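Local coordinates for protein short chain dehydrogenase (A0QTM2 homolog) (Mycobacterium thermoresistibile, PDB 3SC4) that probably acts as an NAD(P)(H)-dependent oxidoreductase with the Rossmann fold of the short-chain dehydrogenase family, at residues T199-A204 against A216-P221. Sequence-based numbering, arbitrary orientation.
Sequences TVATAA and ARSRKP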
# COMPACT_ATOMS: atom_id res chain seq x y z
N THR B 199 -3.17 21.80 7.06
CA THR B 199 -4.50 21.42 6.60
C THR B 199 -4.93 22.51 5.63
O THR B 199 -4.55 23.65 5.81
CB THR B 199 -5.52 21.36 7.73
OG1 THR B 199 -5.42 22.56 8.52
CG2 THR B 199 -5.23 20.19 8.58
N VAL B 200 -5.71 22.13 4.63
CA VAL B 200 -6.27 23.06 3.66
C VAL B 200 -7.76 23.21 3.86
O VAL B 200 -8.49 22.23 3.78
CB VAL B 200 -6.04 22.58 2.21
CG1 VAL B 200 -6.72 23.53 1.25
CG2 VAL B 200 -4.54 22.47 1.91
N ALA B 201 -8.21 24.43 4.12
CA ALA B 201 -9.62 24.72 4.36
C ALA B 201 -10.32 24.94 3.02
O ALA B 201 -9.89 25.74 2.22
CB ALA B 201 -9.77 25.94 5.25
N THR B 202 -11.38 24.21 2.77
CA THR B 202 -12.11 24.32 1.53
C THR B 202 -13.52 24.74 1.89
O THR B 202 -13.88 24.74 3.06
CB THR B 202 -12.12 22.99 0.80
OG1 THR B 202 -12.88 22.05 1.57
CG2 THR B 202 -10.72 22.47 0.67
N ALA B 203 -14.30 25.13 0.90
CA ALA B 203 -15.70 25.50 1.13
C ALA B 203 -16.47 24.36 1.85
O ALA B 203 -17.29 24.60 2.72
CB ALA B 203 -16.38 25.88 -0.17
N ALA B 204 -16.19 23.12 1.49
CA ALA B 204 -16.83 22.00 2.17
C ALA B 204 -16.69 22.09 3.69
O ALA B 204 -17.61 21.69 4.41
CB ALA B 204 -16.26 20.71 1.69
N ALA B 216 -7.97 29.55 11.04
CA ALA B 216 -6.76 30.32 11.30
C ALA B 216 -5.52 29.45 11.23
O ALA B 216 -4.45 29.93 10.90
CB ALA B 216 -6.85 31.03 12.66
N ARG B 217 -5.69 28.17 11.51
CA ARG B 217 -4.57 27.25 11.47
C ARG B 217 -4.33 26.62 10.09
O ARG B 217 -3.50 25.75 9.96
CB ARG B 217 -4.78 26.13 12.51
CG ARG B 217 -5.06 26.63 13.96
CD ARG B 217 -4.55 25.63 15.02
NE ARG B 217 -3.16 25.91 15.42
CZ ARG B 217 -2.23 24.99 15.72
NH1 ARG B 217 -2.48 23.69 15.66
NH2 ARG B 217 -1.02 25.38 16.06
N SER B 218 -5.07 27.06 9.07
CA SER B 218 -5.11 26.37 7.78
C SER B 218 -4.65 27.26 6.64
O SER B 218 -4.48 28.47 6.81
CB SER B 218 -6.53 25.88 7.48
OG SER B 218 -6.97 24.96 8.45
N ARG B 219 -4.46 26.66 5.47
CA ARG B 219 -4.13 27.40 4.25
C ARG B 219 -5.18 27.16 3.17
O ARG B 219 -5.97 26.21 3.25
CB ARG B 219 -2.73 27.06 3.73
CG ARG B 219 -1.61 27.72 4.53
CD ARG B 219 -0.22 27.53 3.94
NE ARG B 219 0.69 28.50 4.54
CZ ARG B 219 1.88 28.23 5.09
NH1 ARG B 219 2.41 27.02 5.09
NH2 ARG B 219 2.56 29.23 5.62
N LYS B 220 -5.18 28.05 2.18
CA LYS B 220 -6.13 28.00 1.06
C LYS B 220 -5.75 26.95 0.01
O LYS B 220 -4.59 26.57 -0.11
CB LYS B 220 -6.26 29.39 0.41
CG LYS B 220 -6.74 30.49 1.36
CD LYS B 220 -7.13 31.78 0.63
CE LYS B 220 -5.92 32.75 0.42
NZ LYS B 220 -6.20 33.85 -0.61
N PRO B 221 -6.73 26.48 -0.77
CA PRO B 221 -6.44 25.44 -1.77
C PRO B 221 -5.45 25.88 -2.83
O PRO B 221 -4.79 25.05 -3.44
CB PRO B 221 -7.80 25.14 -2.40
CG PRO B 221 -8.77 26.08 -1.79
CD PRO B 221 -8.18 26.72 -0.61
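A single parallel beta bridge, Val200 with Arg219, closes the base of the excursion that follows the sixth strand of the Rossmann fold, the region that usually forms the substrate-binding loop in short-chain dehydrogenases. Two backbone bonds from Arg219 straddle Val200. Arg219 N donates to Thr199 O (3.0 Å, 166° at the hydrogen), lying in the carbonyl plane, and Arg219 O receives Ala201 N at 3.0 Å, nearly along its C=O axis. Val200 CA adds a C-H...O contact to that same Arg219 O (3.2 Å). At one end, Thr199 OG1, set between its own N and carbonyl carbon (chi1 48°), meets Ser218 OG tip to tip in a 2.9 Å hydrogen bond; Ser218 CB also packs on Ala201 CB at 3.9 Å. At the other end, Val200 CG1, anti to the backbone N, reaches Pro221 CD at 4.0 Å, while Ala201 O lies 3.4 Å from Pro221 CD. The Arg219 guanidinium leads away to salt bridges with Asp261 and Glu246. Ser218 and Lys220 pair their backbones with Cys262 and Tyr260, so 216-221 runs between 199-201 and the C-terminal region. Thr202 occupies the N-cap position of helix 203-209, and Pro221 leads directly into helix 222-232.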